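Local coordinates for subtilisin-like protein (Prochloron didemni, PDB 3ZXY) that probably acts as a subtilisin-like serine endopeptidase, this chain being the protease domain of PatA, a protein probably involved in patellamide processing, at residues Gly52-Val55 and Ala56-Phe60; Gly180-Tyr183 and Glu184-Ile188; Glu205-Gly209 and Thr210-Thr214. The protein carries 1 engineered substitution. All coordinates share one frame; numbering follows the deposited sequence.

Contact 1. Residues Gly52-Val55 and Ala56-Phe60; sequences GTHV and ASIIF
Two donors from the next turn of the helix converge on the carbonyl of His-54: Ile-58 N, 3.2 Å from His-54 O, and the hydroxyl of Ser-57, whose OG lies 2.7 Å from His-54 O. With chi1 at 71°, OG is tucked between the backbone N and the carbonyl carbon of its own residue, folded back over the preceding turn. Regular alpha-helical backbone bonds also join Ala-56 N to Gly-52 O at 2.9 Å and Ser-57 N to Thr-53 O at 3.0 Å; a weak one runs from Ile-58 N to Val-55 O. These residues form the later part of helix 47-60, which in the subtilase fold carries the predicted charge-relay His-51 just ahead of Gly-52. Among the side chains, Ile-58 brings its CD1 methyl to the edge of the His-54 imidazole, near its plane, 3.7 Å from His-54 ND1. The ring's CG is anti to the backbone N (chi1 -164°), which carries the imidazole out from the helix, where NE2 hydrogen-bonds to Glu-205 O and the ring meets Phe-212 edge-to-face. Val-55 touches Asp-16 of strand 11-16, Ile-58 packs on Pro-215 and Ile-216 of helix 210-230, and Ser-57 OG also bonds to the backbone of Ala-198.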
ATOM      1  N   GLY A  52       2.603  11.710  -0.442  1.00 14.04           N
ATOM      2  CA  GLY A  52       2.675  10.877  -1.633  1.00 13.97           C
ATOM      3  C   GLY A  52       4.098  10.561  -2.054  1.00 13.96           C
ATOM      4  O   GLY A  52       4.393   9.434  -2.446  1.00 13.72           O
ATOM      5  N   THR A  53       4.994  11.547  -1.972  1.00 14.27           N
ATOM      6  CA  THR A  53       6.395  11.319  -2.336  1.00 14.46           C
ATOM      7  C   THR A  53       7.035  10.302  -1.388  1.00 14.25           C
ATOM      8  O   THR A  53       7.778   9.401  -1.825  1.00 14.22           O
ATOM      9  CB  THR A  53       7.177  12.641  -2.318  1.00 15.25           C
ATOM     10  OG1 THR A  53       6.558  13.563  -3.233  1.00 15.73           O
ATOM     11  CG2 THR A  53       8.650  12.437  -2.688  1.00 16.02           C
ATOM     12  N   HIS A  54       6.711  10.401  -0.103  1.00 13.89           N
ATOM     13  CA  HIS A  54       7.240   9.475   0.888  1.00 13.63           C
ATOM     14  C   HIS A  54       6.730   8.077   0.618  1.00 13.05           C
ATOM     15  O   HIS A  54       7.517   7.124   0.511  1.00 13.35           O
ATOM     16  CB  HIS A  54       6.842   9.937   2.274  1.00 14.10           C
ATOM     17  CG  HIS A  54       7.630   9.300   3.379  1.00 14.60           C
ATOM     18  ND1 HIS A  54       7.417   8.024   3.777  1.00 14.90           N
ATOM     19  CD2 HIS A  54       8.650   9.799   4.181  1.00 15.61           C
ATOM     20  CE1 HIS A  54       8.241   7.733   4.795  1.00 15.30           C
ATOM     21  NE2 HIS A  54       9.005   8.805   5.038  1.00 16.19           N
ATOM     22  N   VAL A  55       5.409   7.932   0.478  1.00 12.68           N
ATOM     23  CA  VAL A  55       4.787   6.612   0.219  1.00 12.54           C
ATOM     24  C   VAL A  55       5.352   5.966  -1.060  1.00 12.66           C
ATOM     25  O   VAL A  55       5.726   4.784  -1.064  1.00 12.99           O
ATOM     26  CB  VAL A  55       3.239   6.742   0.154  1.00 12.42           C
ATOM     27  CG1 VAL A  55       2.571   5.498  -0.455  1.00 12.83           C
ATOM     28  CG2 VAL A  55       2.676   7.016   1.541  1.00 12.71           C
ATOM     29  N   ALA A  56       5.452   6.739  -2.132  1.00 13.05           N
ATOM     30  CA  ALA A  56       5.947   6.201  -3.398  1.00 13.41           C
ATOM     31  C   ALA A  56       7.388   5.748  -3.245  1.00 13.51           C
ATOM     32  O   ALA A  56       7.759   4.690  -3.785  1.00 14.17           O
ATOM     33  CB  ALA A  56       5.824   7.211  -4.532  1.00 14.09           C
ATOM     34  N   SER A  57       8.183   6.489  -2.481  1.00 13.28           N
ATOM     35  CA  SER A  57       9.612   6.180  -2.357  1.00 13.67           C
ATOM     36  C   SER A  57       9.855   4.852  -1.632  1.00 13.42           C
ATOM     37  O   SER A  57      10.835   4.162  -1.902  1.00 13.72           O
ATOM     38  CB  SER A  57      10.363   7.328  -1.683  1.00 14.31           C
ATOM     39  OG  SER A  57      10.070   7.455  -0.305  1.00 14.18           O
ATOM     40  N   ILE A  58       8.966   4.491  -0.720  1.00 12.79           N
ATOM     41  CA  ILE A  58       9.100   3.237   0.026  1.00 12.84           C
ATOM     42  C   ILE A  58       9.082   2.037  -0.912  1.00 13.08           C
ATOM     43  O   ILE A  58       9.777   1.037  -0.673  1.00 13.52           O
ATOM     44  CB  ILE A  58       8.011   3.130   1.125  1.00 12.61           C
ATOM     45  CG1 ILE A  58       8.306   4.121   2.247  1.00 12.82           C
ATOM     46  CG2 ILE A  58       7.934   1.714   1.696  1.00 13.02           C
ATOM     47  CD1 ILE A  58       7.095   4.393   3.130  1.00 12.77           C
ATOM     48  N   ILE A  59       8.297   2.139  -1.980  1.00 13.18           N
ATOM     49  CA  ILE A  59       8.183   1.066  -2.970  1.00 13.83           C
ATOM     50  C   ILE A  59       9.195   1.242  -4.095  1.00 14.22           C
ATOM     51  O   ILE A  59       9.888   0.298  -4.464  1.00 14.76           O
ATOM     52  CB  ILE A  59       6.750   0.994  -3.553  1.00 14.03           C
ATOM     53  CG1 ILE A  59       5.746   0.806  -2.407  1.00 14.13           C
ATOM     54  CG2 ILE A  59       6.627  -0.116  -4.606  1.00 14.80           C
ATOM     55  CD1 ILE A  59       4.296   0.921  -2.822  1.00 14.78           C
ATOM     56  N   PHE A  60       9.290   2.453  -4.653  1.00 14.55           N
ATOM     57  CA  PHE A  60      10.018   2.662  -5.913  1.00 15.86           C
ATOM     58  C   PHE A  60      11.371   3.344  -5.804  1.00 16.18           C
ATOM     59  O   PHE A  60      12.040   3.527  -6.822  1.00 17.27           O
ATOM     60  CB  PHE A  60       9.141   3.432  -6.905  1.00 16.81           C
ATOM     61  CG  PHE A  60       7.889   2.691  -7.281  1.00 17.57           C
ATOM     62  CD1 PHE A  60       7.971   1.550  -8.088  1.00 19.19           C
ATOM     63  CD2 PHE A  60       6.651   3.123  -6.842  1.00 17.97           C
ATOM     64  CE1 PHE A  60       6.824   0.847  -8.437  1.00 19.54           C
ATOM     65  CE2 PHE A  60       5.508   2.410  -7.192  1.00 18.95           C
ATOM     66  CZ  PHE A  60       5.606   1.288  -7.973  1.00 18.74           C
TER

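Contact 2. Residues Gly180-Tyr183 and Glu184-Ile188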
ATOM      1  N   GLY A 180     -10.195  -2.753  14.711  1.00 10.66           N
ATOM      2  CA  GLY A 180     -11.586  -3.170  14.602  1.00 11.55           C
ATOM      3  C   GLY A 180     -11.739  -4.594  14.085  1.00 12.13           C
ATOM      4  O   GLY A 180     -10.806  -5.151  13.500  1.00 11.69           O
ATOM      5  N   SER A 181     -12.915  -5.157  14.278  1.00 13.57           N
ATOM      6  CA  SER A 181     -13.116  -6.623  14.093  1.00 14.99           C
ATOM      7  C   SER A 181     -12.722  -7.125  12.717  1.00 14.37           C
ATOM      8  O   SER A 181     -12.121  -8.174  12.595  1.00 13.99           O
ATOM      9  CB  SER A 181     -14.546  -7.048  14.386  1.00 17.71           C
ATOM     10  OG  SER A 181     -15.448  -6.361  13.549  1.00 19.88           O
ATOM     11  N   THR A 182     -13.057  -6.378  11.674  1.00 13.89           N
ATOM     12  CA  THR A 182     -12.791  -6.844  10.310  1.00 13.87           C
ATOM     13  C   THR A 182     -11.318  -7.002  10.043  1.00 13.16           C
ATOM     14  O   THR A 182     -10.912  -7.847   9.238  1.00 13.15           O
ATOM     15  CB  THR A 182     -13.432  -5.884   9.298  1.00 13.94           C
ATOM     16  OG1 THR A 182     -14.819  -5.774   9.628  1.00 15.14           O
ATOM     17  CG2 THR A 182     -13.239  -6.383   7.814  1.00 14.00           C
ATOM     18  N   TYR A 183     -10.505  -6.219  10.739  1.00 12.53           N
ATOM     19  CA  TYR A 183      -9.060  -6.315  10.589  1.00 12.47           C
ATOM     20  C   TYR A 183      -8.486  -7.599  11.185  1.00 13.76           C
ATOM     21  O   TYR A 183      -7.367  -7.967  10.843  1.00 13.56           O
ATOM     22  CB  TYR A 183      -8.396  -5.143  11.262  1.00 11.79           C
ATOM     23  CG  TYR A 183      -8.682  -3.761  10.714  1.00 11.03           C
ATOM     24  CD1 TYR A 183      -9.178  -3.556   9.429  1.00 10.82           C
ATOM     25  CD2 TYR A 183      -8.401  -2.645  11.475  1.00 11.10           C
ATOM     26  CE1 TYR A 183      -9.385  -2.285   8.948  1.00 10.83           C
ATOM     27  CE2 TYR A 183      -8.611  -1.365  11.006  1.00 10.90           C
ATOM     28  CZ  TYR A 183      -9.094  -1.179   9.735  1.00 10.72           C
ATOM     29  OH  TYR A 183      -9.276   0.107   9.239  1.00 10.77           O
ATOM     30  N   GLU A 184      -9.200  -8.274  12.072  1.00 15.78           N
ATOM     31  CA  GLU A 184      -8.717  -9.553  12.595  1.00 18.36           C
ATOM     32  C   GLU A 184      -8.701 -10.590  11.481  1.00 18.21           C
ATOM     33  O   GLU A 184      -7.940 -11.567  11.552  1.00 18.83           O
ATOM     34  CB  GLU A 184      -9.599 -10.010  13.750  1.00 22.53           C
ATOM     35  CG  GLU A 184      -9.028 -11.105  14.641  1.00 27.86           C
ATOM     36  CD  GLU A 184     -10.013 -11.501  15.741  1.00 32.92           C
ATOM     37  OE1 GLU A 184     -10.481 -10.597  16.491  1.00 37.76           O
ATOM     38  OE2 GLU A 184     -10.311 -12.717  15.874  1.00 39.37           O
ATOM     39  N   GLN A 185      -9.550 -10.406  10.471  1.00 17.34           N
ATOM     40  CA  GLN A 185      -9.641 -11.356   9.363  1.00 18.30           C
ATOM     41  C   GLN A 185      -8.801 -10.940   8.175  1.00 16.11           C
ATOM     42  O   GLN A 185      -8.292 -11.800   7.452  1.00 16.57           O
ATOM     43  CB  GLN A 185     -11.090 -11.550   8.886  1.00 21.57           C
ATOM     44  CG  GLN A 185     -11.950 -12.347   9.856  1.00 25.61           C
ATOM     45  CD  GLN A 185     -12.598 -11.492  10.937  1.00 28.37           C
ATOM     46  OE1 GLN A 185     -13.286 -10.504  10.642  1.00 31.44           O
ATOM     47  NE2 GLN A 185     -12.434 -11.904  12.195  1.00 31.43           N
ATOM     48  N   GLN A 186      -8.691  -9.635   7.927  1.00 13.49           N
ATOM     49  CA  GLN A 186      -8.030  -9.173   6.708  1.00 12.61           C
ATOM     50  C   GLN A 186      -6.940  -8.140   6.914  1.00 11.23           C
ATOM     51  O   GLN A 186      -6.492  -7.506   5.948  1.00 10.79           O
ATOM     52  CB  GLN A 186      -9.059  -8.697   5.683  1.00 12.67           C
ATOM     53  CG  GLN A 186      -9.774  -7.398   6.016  1.00 12.63           C
ATOM     54  CD  GLN A 186     -10.885  -7.095   5.029  1.00 13.57           C
ATOM     55  OE1 GLN A 186     -11.665  -7.990   4.682  1.00 16.19           O
ATOM     56  NE2 GLN A 186     -10.982  -5.849   4.600  1.00 12.60           N
ATOM     57  N   GLY A 187      -6.496  -7.968   8.153  1.00 10.77           N
ATOM     58  CA  GLY A 187      -5.441  -7.011   8.445  1.00 10.15           C
ATOM     59  C   GLY A 187      -4.157  -7.693   8.884  1.00 10.32           C
ATOM     60  O   GLY A 187      -4.185  -8.728   9.533  1.00 10.75           O
ATOM     61  N   ILE A 188      -3.033  -7.083   8.523  1.00 10.24           N
ATOM     62  CA  ILE A 188      -1.739  -7.521   9.002  1.00 10.95           C
ATOM     63  C   ILE A 188      -0.951  -6.321   9.506  1.00 10.54           C
ATOM     64  O   ILE A 188      -1.173  -5.202   9.058  1.00  9.62           O
ATOM     65  CB  ILE A 188      -0.934  -8.316   7.938  1.00 12.38           C
ATOM     66  CG1 ILE A 188      -0.656  -7.493   6.701  1.00 12.64           C
ATOM     67  CG2 ILE A 188      -1.634  -9.645   7.657  1.00 13.84           C
ATOM     68  CD1 ILE A 188       0.327  -8.245   5.800  1.00 14.89           C
TER
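Thr-182 and Gln-186 lie side by side and point the same way, with Thr-182 CG2 set 3.7 Å from CD of the Gln-186 amide. CG of Gln-186 sits 3.4 Å from Thr-182 O, since chi1 of 71° turns the chain back between backbone N and carbonyl carbon before it runs out extended. Thr-182 O is gripped by two donors: Gln-186 N at 3.1 Å, in the carbonyl plane, and Gln-185 N at 3.2 Å, well above that plane. Glu-184 N likewise reaches Ser-181 O at 3.0 Å from above its carbonyl plane, a bond from three residues on, as in a 3-10 turn. The short helix 181-186 belongs to the beta-alpha-beta unit between strands 162-167 and 187-191, the second being an outermost strand of the seven-stranded parallel sheet. Where helix gives way to strand, Gly-187 N closes on Tyr-183 O at 2.8 Å with a bent N-H angle of 130°, coming from above the Tyr-183 carbonyl plane. Further out, Gln-186 NE2 is held by the carbonyls of Ala-156 and Leu-158, and the buried Tyr-183 places its OH between Ala-144 O and His-153 N.

Contact 3. Residues Glu205-Gly209 and Thr210-Thr214. Engineered in segment 210-214: Ala-211 (natural residue Ser).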
ATOM      1  N   GLU A 205      13.097  11.856   5.148  1.00 22.59           N
ATOM      2  CA  GLU A 205      12.528  11.990   6.476  1.00 23.53           C
ATOM      3  C   GLU A 205      12.049  10.621   6.922  1.00 21.45           C
ATOM      4  O   GLU A 205      11.699   9.805   6.080  1.00 19.55           O
ATOM      5  CB  GLU A 205      11.345  12.959   6.453  1.00 25.86           C
ATOM      6  CG  GLU A 205      10.756  13.228   7.826  1.00 28.60           C
ATOM      7  CD  GLU A 205       9.969  14.525   7.898  1.00 31.56           C
ATOM      8  OE1 GLU A 205       9.587  15.060   6.830  1.00 33.86           O
ATOM      9  OE2 GLU A 205       9.735  15.012   9.034  1.00 35.43           O
ATOM     10  N   ARG A 206      12.056  10.386   8.234  1.00 21.07           N
ATOM     11  CA  ARG A 206      11.443   9.183   8.817  1.00 20.11           C
ATOM     12  C   ARG A 206      10.105   9.514   9.458  1.00 19.10           C
ATOM     13  O   ARG A 206      10.016  10.392  10.335  1.00 19.82           O
ATOM     14  CB  ARG A 206      12.370   8.547   9.846  1.00 21.44           C
ATOM     15  CG  ARG A 206      13.603   7.955   9.185  1.00 22.60           C
ATOM     16  CD  ARG A 206      14.509   7.210  10.151  1.00 24.12           C
ATOM     17  NE  ARG A 206      15.617   6.561   9.446  1.00 25.01           N
ATOM     18  CZ  ARG A 206      15.585   5.346   8.894  1.00 24.72           C
ATOM     19  NH1 ARG A 206      14.505   4.564   8.950  1.00 23.37           N
ATOM     20  NH2 ARG A 206      16.672   4.897   8.269  1.00 25.89           N
ATOM     21  N   LEU A 207       9.075   8.809   8.995  1.00 17.60           N
ATOM     22  CA  LEU A 207       7.695   9.084   9.408  1.00 17.11           C
ATOM     23  C   LEU A 207       7.063   7.829  10.000  1.00 16.22           C
ATOM     24  O   LEU A 207       7.474   6.708   9.689  1.00 15.85           O
ATOM     25  CB  LEU A 207       6.861   9.564   8.216  1.00 16.90           C
ATOM     26  CG  LEU A 207       7.317  10.892   7.574  1.00 17.87           C
ATOM     27  CD1 LEU A 207       6.456  11.241   6.369  1.00 17.81           C
ATOM     28  CD2 LEU A 207       7.309  12.031   8.576  1.00 19.09           C
ATOM     29  N   SER A 208       6.051   8.032  10.835  1.00 16.49           N
ATOM     30  CA  SER A 208       5.373   6.923  11.485  1.00 15.49           C
ATOM     31  C   SER A 208       3.891   6.962  11.193  1.00 14.53           C
ATOM     32  O   SER A 208       3.295   8.041  11.039  1.00 15.68           O
ATOM     33  CB  SER A 208       5.594   6.944  12.990  1.00 16.70           C
ATOM     34  OG  SER A 208       6.990   6.982  13.315  1.00 17.82           O
ATOM     35  N   GLY A 209       3.306   5.776  11.103  1.00 13.30           N
ATOM     36  CA  GLY A 209       1.868   5.666  10.905  1.00 12.66           C
ATOM     37  C   GLY A 209       1.502   4.521  10.000  1.00 11.55           C
ATOM     38  O   GLY A 209       2.341   3.966   9.284  1.00 11.14           O
ATOM     39  N   THR A 210       0.219   4.166   9.999  1.00 11.04           N
ATOM     40  CA  THR A 210      -0.245   3.106   9.122  1.00 10.17           C
ATOM     41  C   THR A 210      -0.087   3.455   7.642  1.00  9.99           C
ATOM     42  O   THR A 210       0.024   2.552   6.822  1.00  9.84           O
ATOM     43  CB  THR A 210      -1.701   2.671   9.418  1.00 10.04           C
ATOM     44  OG1 THR A 210      -2.618   3.748   9.188  1.00 10.42           O
ATOM     45  CG2 THR A 210      -1.843   2.173  10.863  1.00 10.58           C
ATOM     46  N   ALA A 211      -0.062   4.754   7.308  1.00 10.77           N
ATOM     47  CA  ALA A 211       0.178   5.168   5.921  1.00 11.06           C
ATOM     48  C   ALA A 211       1.521   4.722   5.375  1.00 11.00           C
ATOM     49  O   ALA A 211       1.688   4.630   4.161  1.00 11.34           O
ATOM     50  CB  ALA A 211       0.075   6.678   5.788  1.00 11.65           C
ATOM     51  N   PHE A 212       2.489   4.494   6.251  1.00 11.57           N
ATOM     52  CA  PHE A 212       3.849   4.148   5.842  1.00 12.17           C
ATOM     53  C   PHE A 212       4.111   2.652   5.942  1.00 11.97           C
ATOM     54  O   PHE A 212       4.926   2.097   5.191  1.00 12.69           O
ATOM     55  CB  PHE A 212       4.844   5.036   6.593  1.00 13.16           C
ATOM     56  CG  PHE A 212       4.448   6.466   6.515  1.00 13.86           C
ATOM     57  CD1 PHE A 212       4.453   7.116   5.295  1.00 14.70           C
ATOM     58  CD2 PHE A 212       3.909   7.104   7.604  1.00 14.78           C
ATOM     59  CE1 PHE A 212       4.012   8.418   5.183  1.00 15.43           C
ATOM     60  CE2 PHE A 212       3.455   8.402   7.505  1.00 15.36           C
ATOM     61  CZ  PHE A 212       3.523   9.068   6.295  1.00 15.45           C
ATOM     62  N   ALA A 213       3.364   1.983   6.804  1.00 11.46           N
ATOM     63  CA  ALA A 213       3.344   0.506   6.848  1.00 10.98           C
ATOM     64  C   ALA A 213       2.694  -0.071   5.594  1.00 10.61           C
ATOM     65  O   ALA A 213       3.121  -1.099   5.069  1.00 10.48           O
ATOM     66  CB  ALA A 213       2.581   0.041   8.096  1.00 11.43           C
ATOM     67  N   THR A 214       1.644   0.601   5.111  1.00 10.46           N
ATOM     68  CA  THR A 214       0.876   0.147   3.951  1.00 10.12           C
ATOM     69  C   THR A 214       1.762  -0.126   2.714  1.00 10.05           C
ATOM     70  O   THR A 214       1.675  -1.209   2.146  1.00 10.06           O
ATOM     71  CB  THR A 214      -0.295   1.117   3.678  1.00 10.57           C
ATOM     72  OG1 THR A 214      -1.178   1.089   4.802  1.00 10.77           O
ATOM     73  CG2 THR A 214      -1.082   0.737   2.434  1.00 10.80           C
TER
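Phe-212, Gly-209 and Leu-207 carry this contact, in which the chain passes from a strand into a helix. Leu-207 CB lies over one face of the Phe-212 ring, 3.9 Å from its centroid and 19° off the normal, a CH-pi contact displaced toward the rim. CD1 of the same leucine adds an apolar touch, 3.7 Å from Phe-212 CZ. The opposite face is covered by CB of Ala-211, the engineered residue that replaces the natural serine at the predicted charge-relay position. Between the two faces, the backbone borders the ring's edge: Ser-208 O lies in the ring plane, 3.6 Å from Phe-212 CE2, and Gly-209 N is also near that plane. The ring takes this position with chi1 at -49°, its CG beside the backbone N and anti to the carbonyl carbon.

Gly-209 is the N-cap residue. Its carbonyl accepts Phe-212 N at 3.1 Å, from above the carbonyl plane, and more weakly Ala-213 N at 3.3 Å. Its phi of 143° would jam a CB against the preceding carbonyl, so the backbone shape itself calls for glycine. In the first turn, Thr-214 N and Thr-214 OG1, the latter at 2.8 Å, approach Thr-210 O from opposite faces of its plane.

Helix 210-230 begins where subtilases place the nucleophile, with His-51 of helix 47-60 beside Ala-211. Thr-210 and Thr-214 pack against strands 139-143 and 162-167 of the parallel sheet, and strand 204-207 pairs antiparallel with strand 195-198.

How the contacts relate
Contacts 1 and 3 meet beside the predicted charge-relay site, their centres about 10 Å apart; contact 2 lies at the sheet's far edge, its centre about 25 Å from that of contact 1 and 19 Å from that of contact 3. Contacts 1 and 3 touch directly, so that helix 47-60, strand 204-207 and the start of helix 210-230 come together there. Contact 1 is wholly buried within one helix, contact 3 partly buried at a strand-to-helix passage, and contact 2 partly exposed where a short helix becomes a strand. Backbone bonding prevails in contacts 1 and 2, whereas aliphatic-aromatic packing around a glycine N-cap distinguishes contact 3.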